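Local coordinates for putative cell adhesion protein (Bacteroides eggerthii, PDB 4GPV) that probably serves as a FimA-like subunit of a pilus, an adhesive surface fibre of a gut bacterium, at residues A[50-55]-A[86-91]; A[159-164]-A[243-248]; A[179-184]-A[264-269]; A[185-190]-A[205-210]. All coordinates share one frame; numbering follows the deposited sequence.

Contact 1 stands apart, its centre about 33 Å from that of contact 2 and on the opposite side of the chain's centre, yet both belong to one mixed sheet of eleven strands, linked through strand 133-138, which pairs with strand 83-90 and with strand 146-169. Contacts 3 and 4 lie in the second mixed sheet, sharing strand 176-193, with centres about 18 Å apart. Contact 1 closes first along the chain; the segments of contacts 2 and 3 then alternate, and contact 4 falls within the span of both. Contacts 2 and 3 touch where Leu162 and Phe246 meet Ala183, so the two sheets pack face to face within the C-terminal FimA-like region.

Contact 1. Residues A[50-55]-A[86-91]; sequences YLVFLF and AYVVAN
The side chains of Phe55 and Tyr87 cross at about a right angle at one end of an antiparallel beta ladder that joins strands 50-56 and 83-90, whose segment axes run at 166°. CD2 of Phe55 comes within 3.5 Å of Tyr87 CD1, which lies at the edge of the phenylalanine ring, near its plane. The ring planes are turned 76° against each other, neither stacked nor edge-to-face. Phe55 points toward the 86-91 segment, and its CG, anti to the carbonyl carbon (chi1 -62°), lies beside its own backbone N; an alanine here would probably leave that flank of the tyrosine ring without its aromatic neighbour and open a gap beside helix 106-111, which touches both rings. The tyrosine hydroxyl is held by Glu106.

Phe53 and Tyr87 form a hydrogen-bonded pair, with Phe53 N 2.8 Å from Tyr87 O in a nearly straight bond; the same carbonyl oxygen also lies at the edge of the Phe53 ring. Leu51 and Val89 make the second such pair. On the other face, Val52 and Val88 stand side by side and point the same way, their CG2 atoms 4.0 Å apart. Strands 18-24 and 73-76 supply Leu23 and Ile76 against this valine face. At its far end Tyr50 CB meets Ala90 CB at 4.1 Å, and at the other Leu54 CD2 reaches to 3.7 Å from Ala86 CB.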
loop_
_atom_site.group_PDB
_atom_site.type_symbol
_atom_site.label_atom_id
_atom_site.label_comp_id
_atom_site.label_asym_id
_atom_site.label_seq_id
_atom_site.Cartn_x
_atom_site.Cartn_y
_atom_site.Cartn_z
ATOM N N TYR A 50 1.429 0.035 -19.141
ATOM C CA TYR A 50 2.528 -0.722 -18.524
ATOM C C TYR A 50 3.816 -0.505 -19.314
ATOM O O TYR A 50 3.780 -0.018 -20.439
ATOM C CB TYR A 50 2.186 -2.230 -18.421
ATOM C CG TYR A 50 1.903 -2.906 -19.751
ATOM C CD1 TYR A 50 0.626 -2.908 -20.296
ATOM C CD2 TYR A 50 2.924 -3.534 -20.471
ATOM C CE1 TYR A 50 0.360 -3.517 -21.524
ATOM C CE2 TYR A 50 2.669 -4.149 -21.700
ATOM C CZ TYR A 50 1.379 -4.152 -22.212
ATOM O OH TYR A 50 1.090 -4.758 -23.408
ATOM N N LEU A 51 4.935 -0.865 -18.710
ATOM C CA LEU A 51 6.256 -0.829 -19.328
ATOM C C LEU A 51 6.841 -2.230 -19.290
ATOM O O LEU A 51 6.724 -2.918 -18.275
ATOM C CB LEU A 51 7.225 0.158 -18.630
ATOM C CG LEU A 51 6.770 1.629 -18.496
ATOM C CD1 LEU A 51 7.675 2.395 -17.513
ATOM C CD2 LEU A 51 6.792 2.320 -19.848
ATOM N N VAL A 52 7.516 -2.627 -20.355
ATOM C CA VAL A 52 8.218 -3.920 -20.407
ATOM C C VAL A 52 9.710 -3.617 -20.634
ATOM O O VAL A 52 10.073 -2.931 -21.600
ATOM C CB VAL A 52 7.694 -4.938 -21.477
ATOM C CG1 VAL A 52 8.424 -6.288 -21.387
ATOM C CG2 VAL A 52 6.180 -5.143 -21.391
ATOM N N PHE A 53 10.554 -4.116 -19.734
ATOM C CA PHE A 53 12.002 -3.986 -19.827
ATOM C C PHE A 53 12.586 -5.353 -20.122
ATOM O O PHE A 53 12.239 -6.322 -19.446
ATOM C CB PHE A 53 12.613 -3.424 -18.526
ATOM C CG PHE A 53 11.988 -2.142 -18.039
ATOM C CD1 PHE A 53 10.798 -2.162 -17.312
ATOM C CD2 PHE A 53 12.599 -0.919 -18.280
ATOM C CE1 PHE A 53 10.205 -0.975 -16.868
ATOM C CE2 PHE A 53 12.006 0.275 -17.841
ATOM C CZ PHE A 53 10.814 0.239 -17.143
ATOM N N LEU A 54 13.469 -5.435 -21.121
ATOM C CA LEU A 54 14.107 -6.693 -21.463
ATOM C C LEU A 54 15.595 -6.563 -21.227
ATOM O O LEU A 54 16.180 -5.576 -21.659
ATOM C CB LEU A 54 13.838 -7.087 -22.928
ATOM C CG LEU A 54 12.380 -7.330 -23.323
ATOM C CD1 LEU A 54 12.258 -7.510 -24.861
ATOM C CD2 LEU A 54 11.827 -8.534 -22.625
ATOM N N PHE A 55 16.204 -7.528 -20.522
ATOM C CA PHE A 55 17.639 -7.438 -20.233
ATOM C C PHE A 55 18.399 -8.641 -20.693
ATOM O O PHE A 55 17.884 -9.753 -20.651
ATOM C CB PHE A 55 17.873 -7.265 -18.722
ATOM C CG PHE A 55 17.278 -5.993 -18.185
ATOM C CD1 PHE A 55 17.896 -4.768 -18.412
ATOM C CD2 PHE A 55 16.087 -6.010 -17.478
ATOM C CE1 PHE A 55 17.325 -3.583 -17.937
ATOM C CE2 PHE A 55 15.518 -4.824 -16.997
ATOM C CZ PHE A 55 16.137 -3.623 -17.229
ATOM N N ALA A 86 12.547 -10.499 -18.428
ATOM C CA ALA A 86 11.523 -9.497 -18.729
ATOM C C ALA A 86 10.943 -9.005 -17.419
ATOM O O ALA A 86 10.629 -9.822 -16.546
ATOM C CB ALA A 86 10.433 -10.106 -19.618
ATOM N N TYR A 87 10.932 -7.682 -17.216
ATOM C CA TYR A 87 10.322 -7.039 -16.062
ATOM C C TYR A 87 9.182 -6.205 -16.557
ATOM O O TYR A 87 9.294 -5.553 -17.620
ATOM C CB TYR A 87 11.343 -6.162 -15.351
ATOM C CG TYR A 87 12.455 -6.909 -14.652
ATOM C CD1 TYR A 87 13.591 -7.313 -15.342
ATOM C CD2 TYR A 87 12.449 -7.064 -13.273
ATOM C CE1 TYR A 87 14.631 -7.982 -14.694
ATOM C CE2 TYR A 87 13.502 -7.689 -12.607
ATOM C CZ TYR A 87 14.591 -8.149 -13.321
ATOM O OH TYR A 87 15.628 -8.761 -12.659
ATOM N N VAL A 88 8.076 -6.219 -15.804
ATOM C CA VAL A 88 6.876 -5.446 -16.186
ATOM C C VAL A 88 6.449 -4.590 -14.997
ATOM O O VAL A 88 6.356 -5.090 -13.871
ATOM C CB VAL A 88 5.698 -6.356 -16.670
ATOM C CG1 VAL A 88 4.444 -5.533 -16.979
ATOM C CG2 VAL A 88 6.095 -7.185 -17.897
ATOM N N VAL A 89 6.164 -3.325 -15.256
ATOM C CA VAL A 89 5.618 -2.415 -14.260
ATOM C C VAL A 89 4.347 -1.851 -14.864
ATOM O O VAL A 89 4.401 -1.314 -15.961
ATOM C CB VAL A 89 6.599 -1.296 -13.802
ATOM C CG1 VAL A 89 5.922 -0.377 -12.785
ATOM C CG2 VAL A 89 7.885 -1.877 -13.204
ATOM N N ALA A 90 3.222 -1.963 -14.161
ATOM C CA ALA A 90 1.959 -1.416 -14.672
ATOM C C ALA A 90 1.550 -0.181 -13.890
ATOM O O ALA A 90 1.809 -0.082 -12.678
ATOM C CB ALA A 90 0.854 -2.469 -14.540
ATOM N N ASN A 91 0.868 0.732 -14.576
ATOM C CA ASN A 91 0.150 1.879 -14.034
ATOM C C ASN A 91 1.026 2.972 -13.458
ATOM O O ASN A 91 0.557 3.746 -12.632
ATOM C CB ASN A 91 -0.910 1.394 -13.018
ATOM C CG ASN A 91 -2.003 0.590 -13.672
ATOM O OD1 ASN A 91 -2.283 0.746 -14.865
ATOM N ND2 ASN A 91 -2.708 -0.236 -12.901
#

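Contact 2. Residues A[159-164]-A[243-248]; sequences KIQLIV and STVFNH
Ile160 O meets His248 CA at 3.0 Å in a CA-H...O contact, where strand 247-251 runs antiparallel to strand 146-169. A water lies 3.1 Å from both Ile160 O and Asn247 OD1, bridging the segments. Gln161 comes next, its non-hydrogen-bonded partner being His248. The glutamine chain passes the histidine obliquely; its CG, anti to the carbonyl carbon (chi1 -77°), lies 3.7 Å from His248 CB. The chain then carries NE2 to 3.6 Å from Val245 CG2, crossing that valine at about a right angle.

Leu162 supplies both direct hydrogen bonds of the contact: its N donates to Asn247 O, and its O receives Phe246 N at 2.7 Å, the donor nearly along the C=O axis. On the side-chain level Leu162 CB lies 3.5 Å from Asn247 OD1, while the amide nitrogen of Asn247 turns to Asp230. Ile163 then leans on the loop: CD1 sits 3.5 Å from Ser243 O, CG2 faces Thr244 O, and CG1 packs on Val245 CG2 at 3.8 Å. An alanine in its place would probably open a gap beside Val245 and Ser243, leaving this loop less firmly held. Val164 N reaches Thr244 O through a second water. On the other edge of strand 146-169 runs strand 297-306, while Leu162 and Phe246 turn to Ala183 of strand 176-193 in the opposing sheet.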
loop_
_atom_site.group_PDB
_atom_site.type_symbol
_atom_site.label_atom_id
_atom_site.label_comp_id
_atom_site.label_asym_id
_atom_site.label_seq_id
_atom_site.Cartn_x
_atom_site.Cartn_y
_atom_site.Cartn_z
ATOM N N LYS A 159 -3.247 -2.999 1.300
ATOM C CA LYS A 159 -4.514 -2.333 1.524
ATOM C C LYS A 159 -4.924 -2.549 2.979
ATOM O O LYS A 159 -4.788 -3.672 3.493
ATOM C CB LYS A 159 -5.563 -2.932 0.567
ATOM C CG LYS A 159 -6.932 -2.283 0.647
ATOM C CD LYS A 159 -7.819 -2.818 -0.493
ATOM C CE LYS A 159 -8.845 -3.814 -0.083
ATOM N NZ LYS A 159 -9.649 -4.273 -1.255
ATOM N N ILE A 160 -5.422 -1.488 3.627
ATOM C CA ILE A 160 -5.887 -1.590 5.027
ATOM C C ILE A 160 -7.343 -1.145 5.060
ATOM O O ILE A 160 -7.613 -0.015 4.682
ATOM C CB ILE A 160 -5.002 -0.736 5.981
ATOM C CG1 ILE A 160 -3.530 -1.222 5.956
ATOM C CG2 ILE A 160 -5.570 -0.775 7.441
ATOM C CD1 ILE A 160 -2.556 -0.230 6.616
ATOM N N GLN A 161 -8.264 -2.002 5.548
ATOM C CA GLN A 161 -9.686 -1.659 5.658
ATOM C C GLN A 161 -10.051 -1.538 7.121
ATOM O O GLN A 161 -9.574 -2.337 7.924
ATOM C CB GLN A 161 -10.571 -2.757 5.026
ATOM C CG GLN A 161 -10.587 -2.693 3.508
ATOM C CD GLN A 161 -11.303 -3.880 2.916
ATOM O OE1 GLN A 161 -10.781 -4.997 2.869
ATOM N NE2 GLN A 161 -12.519 -3.656 2.467
ATOM N N LEU A 162 -10.961 -0.604 7.457
ATOM C CA LEU A 162 -11.403 -0.418 8.832
ATOM C C LEU A 162 -12.891 -0.691 8.970
ATOM O O LEU A 162 -13.699 -0.133 8.219
ATOM C CB LEU A 162 -11.071 1.024 9.298
ATOM C CG LEU A 162 -11.612 1.443 10.652
ATOM C CD1 LEU A 162 -11.004 0.586 11.779
ATOM C CD2 LEU A 162 -11.380 2.937 10.903
ATOM N N ILE A 163 -13.239 -1.560 9.939
ATOM C CA ILE A 163 -14.617 -1.868 10.365
ATOM C C ILE A 163 -14.761 -1.357 11.806
ATOM O O ILE A 163 -14.021 -1.820 12.679
ATOM C CB ILE A 163 -14.940 -3.388 10.240
ATOM C CG1 ILE A 163 -14.876 -3.856 8.775
ATOM C CG2 ILE A 163 -16.302 -3.740 10.859
ATOM C CD1 ILE A 163 -14.875 -5.352 8.628
ATOM N N VAL A 164 -15.716 -0.441 12.065
ATOM C CA VAL A 164 -15.927 0.102 13.388
ATOM C C VAL A 164 -17.238 -0.435 13.948
ATOM O O VAL A 164 -18.260 -0.369 13.268
ATOM C CB VAL A 164 -15.918 1.645 13.363
ATOM C CG1 VAL A 164 -16.178 2.222 14.765
ATOM C CG2 VAL A 164 -14.597 2.164 12.795
ATOM N N SER A 243 -21.032 -5.477 10.025
ATOM C CA SER A 243 -19.568 -5.379 9.831
ATOM C C SER A 243 -19.223 -4.688 8.509
ATOM O O SER A 243 -18.287 -5.101 7.819
ATOM C CB SER A 243 -18.900 -6.759 9.891
ATOM O OG SER A 243 -19.154 -7.400 11.133
ATOM N N THR A 244 -19.950 -3.615 8.175
ATOM C CA THR A 244 -19.631 -2.858 6.960
ATOM C C THR A 244 -18.293 -2.093 7.155
ATOM O O THR A 244 -17.976 -1.634 8.268
ATOM C CB THR A 244 -20.771 -1.918 6.560
ATOM O OG1 THR A 244 -20.819 -0.821 7.461
ATOM C CG2 THR A 244 -22.122 -2.615 6.498
ATOM N N VAL A 245 -17.554 -1.911 6.055
ATOM C CA VAL A 245 -16.258 -1.238 6.062
ATOM C C VAL A 245 -16.484 0.283 6.006
ATOM O O VAL A 245 -17.242 0.771 5.154
ATOM C CB VAL A 245 -15.392 -1.759 4.873
ATOM C CG1 VAL A 245 -14.138 -0.906 4.656
ATOM C CG2 VAL A 245 -15.026 -3.234 5.051
ATOM N N PHE A 246 -15.802 1.028 6.881
ATOM C CA PHE A 246 -15.914 2.487 6.892
ATOM C C PHE A 246 -15.050 3.120 5.792
ATOM O O PHE A 246 -15.486 4.055 5.111
ATOM C CB PHE A 246 -15.495 3.061 8.262
ATOM C CG PHE A 246 -15.430 4.577 8.247
ATOM C CD1 PHE A 246 -16.598 5.343 8.141
ATOM C CD2 PHE A 246 -14.209 5.240 8.297
ATOM C CE1 PHE A 246 -16.538 6.745 8.104
ATOM C CE2 PHE A 246 -14.154 6.645 8.219
ATOM C CZ PHE A 246 -15.320 7.383 8.127
ATOM N N ASN A 247 -13.789 2.677 5.690
ATOM C CA ASN A 247 -12.874 3.212 4.670
ATOM C C ASN A 247 -11.727 2.232 4.458
ATOM O O ASN A 247 -11.611 1.224 5.167
ATOM C CB ASN A 247 -12.342 4.609 5.086
ATOM C CG ASN A 247 -11.281 4.601 6.192
ATOM O OD1 ASN A 247 -11.241 3.728 7.062
ATOM N ND2 ASN A 247 -10.362 5.548 6.151
ATOM N N HIS A 248 -10.833 2.581 3.539
ATOM C CA HIS A 248 -9.622 1.819 3.333
ATOM C C HIS A 248 -8.513 2.790 2.935
ATOM O O HIS A 248 -8.805 3.885 2.443
ATOM C CB HIS A 248 -9.831 0.727 2.268
ATOM C CG HIS A 248 -10.067 1.246 0.894
ATOM N ND1 HIS A 248 -11.329 1.569 0.462
ATOM C CD2 HIS A 248 -9.179 1.504 -0.098
ATOM C CE1 HIS A 248 -11.184 2.017 -0.774
ATOM N NE2 HIS A 248 -9.902 1.998 -1.153
HETATM O O HOH W 1 -8.732 1.875 6.914
HETATM O O HOH W 2 -17.247 0.539 9.848
#

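Contact 3. Residues A[179-184]-A[264-269]; sequences TDDAAV and AIKSTK
Asp181 sets its CG anti to the carbonyl carbon (chi1 -52°), while Lys266, with CG anti to the backbone N, bends at its second torsion (chi2 -96°); the bend puts Lys266 CD beside the aspartate, 3.7 Å from Asp181 OD2, and the chain ends in a salt bridge of 2.7 Å between Asp181 OD2 and Lys266 NZ. The ammonium approaches from above the carboxylate plane. Thr268 OG1 donates to the same oxygen, at 2.6 Å and from its syn side, so two donors grip Asp181 OD2, and the pair of bonds would probably favour the charged carboxylate.

Beneath this cluster lies a classic beta bulge. Asp181 N and Ala182 N both donate to Lys266 O, at 2.8 and 3.1 Å respectively, and the register slips by one residue between the Asp180–Ser267 and Ala182–Lys266 pairs. On the opposite face Ser267 OG donates to Asp180 OD1 at 2.7 Å, meeting it on the anti side, and Arg168 forms a salt bridge with OD2 of the same aspartate. Beyond the bulge the pairing is regular again, from Lys266 N on Ala182 O through to Val184 N on Ala264 O.

Strand 176-193 is flanked here by 262-271 and 229-231; the Ala183 side chain touches Phe246, next to strand 247-251 of the other sheet.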
loop_
_atom_site.group_PDB
_atom_site.type_symbol
_atom_site.label_atom_id
_atom_site.label_comp_id
_atom_site.label_asym_id
_atom_site.label_seq_id
_atom_site.Cartn_x
_atom_site.Cartn_y
_atom_site.Cartn_z
ATOM N N THR A 179 -16.311 13.567 20.313
ATOM C CA THR A 179 -16.710 13.718 18.927
ATOM C C THR A 179 -15.631 13.029 18.095
ATOM O O THR A 179 -14.454 13.377 18.213
ATOM C CB THR A 179 -16.902 15.209 18.553
ATOM O OG1 THR A 179 -17.931 15.770 19.366
ATOM C CG2 THR A 179 -17.235 15.411 17.063
ATOM N N ASP A 180 -16.006 12.039 17.277
ATOM C CA ASP A 180 -15.017 11.398 16.425
ATOM C C ASP A 180 -14.736 12.300 15.237
ATOM O O ASP A 180 -15.689 12.826 14.635
ATOM C CB ASP A 180 -15.517 10.027 15.954
ATOM C CG ASP A 180 -15.777 9.048 17.077
ATOM O OD1 ASP A 180 -15.050 9.103 18.106
ATOM O OD2 ASP A 180 -16.744 8.274 16.967
ATOM N N ASP A 181 -13.438 12.480 14.870
ATOM C CA ASP A 181 -13.115 13.405 13.789
ATOM C C ASP A 181 -12.702 12.699 12.504
ATOM O O ASP A 181 -13.128 13.105 11.418
ATOM C CB ASP A 181 -12.020 14.392 14.234
ATOM C CG ASP A 181 -12.332 15.095 15.543
ATOM O OD1 ASP A 181 -13.451 15.652 15.676
ATOM O OD2 ASP A 181 -11.478 15.068 16.443
ATOM N N ALA A 182 -11.847 11.681 12.599
ATOM C CA ALA A 182 -11.363 11.033 11.388
ATOM C C ALA A 182 -10.800 9.644 11.625
ATOM O O ALA A 182 -10.401 9.308 12.741
ATOM C CB ALA A 182 -10.258 11.898 10.774
ATOM N N ALA A 183 -10.782 8.835 10.566
ATOM C CA ALA A 183 -10.031 7.593 10.534
ATOM C C ALA A 183 -8.706 7.992 9.894
ATOM O O ALA A 183 -8.695 8.603 8.808
ATOM C CB ALA A 183 -10.755 6.521 9.708
ATOM N N VAL A 184 -7.603 7.752 10.598
ATOM C CA VAL A 184 -6.290 8.231 10.130
ATOM C C VAL A 184 -5.266 7.095 10.020
ATOM O O VAL A 184 -5.345 6.123 10.748
ATOM C CB VAL A 184 -5.735 9.377 11.043
ATOM C CG1 VAL A 184 -6.634 10.624 11.035
ATOM C CG2 VAL A 184 -5.472 8.891 12.478
ATOM N N ALA A 264 -5.809 4.492 13.190
ATOM C CA ALA A 264 -6.550 4.930 14.358
ATOM C C ALA A 264 -7.810 5.694 14.008
ATOM O O ALA A 264 -7.930 6.280 12.923
ATOM C CB ALA A 264 -5.670 5.850 15.217
ATOM N N ILE A 265 -8.726 5.709 14.966
ATOM C CA ILE A 265 -9.826 6.652 14.982
ATOM C C ILE A 265 -9.297 7.816 15.799
ATOM O O ILE A 265 -8.866 7.592 16.926
ATOM C CB ILE A 265 -11.141 6.098 15.542
ATOM C CG1 ILE A 265 -11.649 4.922 14.697
ATOM C CG2 ILE A 265 -12.198 7.249 15.652
ATOM C CD1 ILE A 265 -12.674 4.061 15.427
ATOM N N LYS A 266 -9.291 9.039 15.241
ATOM C CA LYS A 266 -8.856 10.233 15.976
ATOM C C LYS A 266 -10.121 10.973 16.387
ATOM O O LYS A 266 -10.992 11.197 15.543
ATOM C CB LYS A 266 -7.941 11.108 15.089
ATOM C CG LYS A 266 -7.416 12.335 15.825
ATOM C CD LYS A 266 -8.258 13.567 15.557
ATOM C CE LYS A 266 -8.072 14.590 16.653
ATOM N NZ LYS A 266 -8.877 15.813 16.376
ATOM N N SER A 267 -10.234 11.337 17.674
ATOM C CA SER A 267 -11.422 12.005 18.161
ATOM C C SER A 267 -11.033 13.178 19.029
ATOM O O SER A 267 -9.841 13.366 19.316
ATOM C CB SER A 267 -12.272 11.012 18.952
ATOM O OG SER A 267 -12.502 9.840 18.187
ATOM N N THR A 268 -12.018 13.982 19.405
ATOM C CA THR A 268 -11.813 15.110 20.323
ATOM C C THR A 268 -12.626 14.852 21.588
ATOM O O THR A 268 -13.851 14.661 21.522
ATOM C CB THR A 268 -12.176 16.450 19.689
ATOM O OG1 THR A 268 -11.343 16.644 18.537
ATOM C CG2 THR A 268 -11.951 17.613 20.650
ATOM N N LYS A 269 -11.939 14.859 22.733
ATOM C CA LYS A 269 -12.604 14.696 24.032
ATOM C C LYS A 269 -12.697 16.064 24.695
ATOM O O LYS A 269 -11.681 16.758 24.771
ATOM C CB LYS A 269 -11.837 13.704 24.917
ATOM C CG LYS A 269 -12.484 13.416 26.282
ATOM C CD LYS A 269 -11.551 12.521 27.105
ATOM C CE LYS A 269 -12.154 12.128 28.426
ATOM N NZ LYS A 269 -11.196 11.385 29.282
#

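Contact 4. Residues A[185-190]-A[205-210]; sequences LLFAGK and NEFYTG
A G1 beta bulge shapes the pairing of strand 176-193 with the short strand 207-209, Phe187 and Ala188 together facing Tyr208. Ala188 N donates to Tyr208 O at 2.8 Å, and Tyr208 N returns a bond to Ala188 O. Phe187, the first bulge residue, has the positive phi (60°) found at that position of the motif. Its N makes a weak bond of 3.3 Å to Thr209 OG1, which stands anti to its own backbone N (chi1 -159°) and also sits over the centre of the Phe187 ring, 4.3 Å above one face. The threonine hydroxyl thus lies between the backbone and the aromatic face, with Leu186 CB and CD2 beside it.

Phe187 CB touches Phe207 CD1 at 4.0 Å, and Phe207 CB in turn lies near the plane of the Phe187 ring, at its edge. On one side of the bulged strand lies 207-209, itself paired in parallel with 222-224; on the other, Leu186 bonds to Ile262 of the antiparallel strand 262-271. Gly210 N donates to Leu185 O at one end of the contact, and Lys190 N to Glu206 O at the other. The extended Lys190 chain passes Tyr208 at a slant, CG 3.7 Å from the ring atom CE2. It runs side by side with Glu206, CD 3.8 Å from Glu206 CB, leaving NZ 4.1 Å from Glu206 OE2, beyond a salt bridge.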
loop_
_atom_site.group_PDB
_atom_site.type_symbol
_atom_site.label_atom_id
_atom_site.label_comp_id
_atom_site.label_asym_id
_atom_site.label_seq_id
_atom_site.Cartn_x
_atom_site.Cartn_y
_atom_site.Cartn_z
ATOM N N LEU A 185 -4.326 7.238 9.090
ATOM C CA LEU A 185 -3.221 6.314 8.964
ATOM C C LEU A 185 -2.000 7.085 9.358
ATOM O O LEU A 185 -1.713 8.121 8.769
ATOM C CB LEU A 185 -3.088 5.688 7.553
ATOM C CG LEU A 185 -2.173 4.451 7.487
ATOM C CD1 LEU A 185 -2.771 3.253 8.311
ATOM C CD2 LEU A 185 -1.955 4.018 6.015
ATOM N N LEU A 186 -1.268 6.579 10.336
ATOM C CA LEU A 186 -0.058 7.249 10.803
ATOM C C LEU A 186 1.134 6.463 10.347
ATOM O O LEU A 186 1.133 5.221 10.446
ATOM C CB LEU A 186 -0.063 7.414 12.354
ATOM C CG LEU A 186 -1.363 7.920 13.008
ATOM C CD1 LEU A 186 -1.182 8.016 14.568
ATOM C CD2 LEU A 186 -1.792 9.282 12.412
ATOM N N PHE A 187 2.170 7.163 9.821
ATOM C CA PHE A 187 3.429 6.527 9.429
ATOM C C PHE A 187 3.231 5.467 8.375
ATOM O O PHE A 187 3.701 4.342 8.508
ATOM C CB PHE A 187 4.186 5.938 10.648
ATOM C CG PHE A 187 4.273 6.965 11.746
ATOM C CD1 PHE A 187 4.919 8.173 11.532
ATOM C CD2 PHE A 187 3.606 6.772 12.950
ATOM C CE1 PHE A 187 4.921 9.166 12.513
ATOM C CE2 PHE A 187 3.604 7.759 13.928
ATOM C CZ PHE A 187 4.260 8.956 13.703
ATOM N N ALA A 188 2.599 5.876 7.273
ATOM C CA ALA A 188 2.531 5.070 6.056
ATOM C C ALA A 188 3.930 5.078 5.435
ATOM O O ALA A 188 4.491 6.167 5.293
ATOM C CB ALA A 188 1.544 5.714 5.085
ATOM N N GLY A 189 4.481 3.922 5.060
ATOM C CA GLY A 189 5.804 3.888 4.432
ATOM C C GLY A 189 5.822 4.705 3.144
ATOM O O GLY A 189 4.921 4.574 2.309
ATOM N N LYS A 190 6.840 5.575 2.980
ATOM C CA LYS A 190 6.902 6.434 1.793
ATOM C C LYS A 190 7.309 5.699 0.494
ATOM O O LYS A 190 6.739 5.984 -0.553
ATOM C CB LYS A 190 7.913 7.579 2.033
ATOM C CG LYS A 190 8.278 8.383 0.765
ATOM C CD LYS A 190 9.053 9.647 1.084
ATOM C CE LYS A 190 9.316 10.470 -0.158
ATOM N NZ LYS A 190 9.573 11.893 0.186
ATOM N N ASN A 205 12.436 4.493 6.097
ATOM C CA ASN A 205 13.036 5.456 7.002
ATOM C C ASN A 205 12.399 6.838 6.773
ATOM O O ASN A 205 12.781 7.807 7.419
ATOM C CB ASN A 205 14.579 5.470 6.890
ATOM C CG ASN A 205 15.169 5.892 5.574
ATOM O OD1 ASN A 205 14.484 6.243 4.607
ATOM N ND2 ASN A 205 16.494 5.877 5.528
ATOM N N GLU A 206 11.403 6.906 5.862
ATOM C CA GLU A 206 10.589 8.074 5.539
ATOM C C GLU A 206 9.127 7.663 5.489
ATOM O O GLU A 206 8.801 6.566 5.062
ATOM C CB GLU A 206 10.997 8.753 4.229
ATOM C CG GLU A 206 12.329 9.465 4.295
ATOM C CD GLU A 206 12.645 10.136 2.971
ATOM O OE1 GLU A 206 12.867 9.413 1.972
ATOM O OE2 GLU A 206 12.581 11.383 2.910
ATOM N N PHE A 207 8.260 8.544 5.949
ATOM C CA PHE A 207 6.845 8.224 6.096
ATOM C C PHE A 207 5.938 9.384 5.756
ATOM O O PHE A 207 6.330 10.540 5.883
ATOM C CB PHE A 207 6.577 7.894 7.598
ATOM C CG PHE A 207 7.470 6.818 8.170
ATOM C CD1 PHE A 207 7.164 5.478 7.983
ATOM C CD2 PHE A 207 8.711 7.138 8.716
ATOM C CE1 PHE A 207 8.044 4.479 8.402
ATOM C CE2 PHE A 207 9.594 6.133 9.126
ATOM C CZ PHE A 207 9.234 4.812 8.995
ATOM N N TYR A 208 4.669 9.065 5.531
ATOM C CA TYR A 208 3.608 10.064 5.486
ATOM C C TYR A 208 2.720 9.838 6.712
ATOM O O TYR A 208 2.618 8.696 7.178
ATOM C CB TYR A 208 2.774 9.948 4.209
ATOM C CG TYR A 208 3.559 10.226 2.949
ATOM C CD1 TYR A 208 3.814 11.536 2.538
ATOM C CD2 TYR A 208 4.011 9.185 2.149
ATOM C CE1 TYR A 208 4.507 11.795 1.353
ATOM C CE2 TYR A 208 4.750 9.428 0.996
ATOM C CZ TYR A 208 4.991 10.733 0.601
ATOM O OH TYR A 208 5.632 10.934 -0.594
ATOM N N THR A 209 2.021 10.867 7.190
ATOM C CA THR A 209 1.136 10.666 8.324
ATOM C C THR A 209 -0.140 11.538 8.151
ATOM O O THR A 209 -0.084 12.659 7.622
ATOM C CB THR A 209 1.888 10.884 9.669
ATOM O OG1 THR A 209 1.165 10.233 10.697
ATOM C CG2 THR A 209 2.061 12.352 10.032
ATOM N N GLY A 210 -1.274 10.987 8.538
ATOM C CA GLY A 210 -2.550 11.696 8.405
ATOM C C GLY A 210 -2.844 12.717 9.477
ATOM O O GLY A 210 -3.722 13.572 9.310
#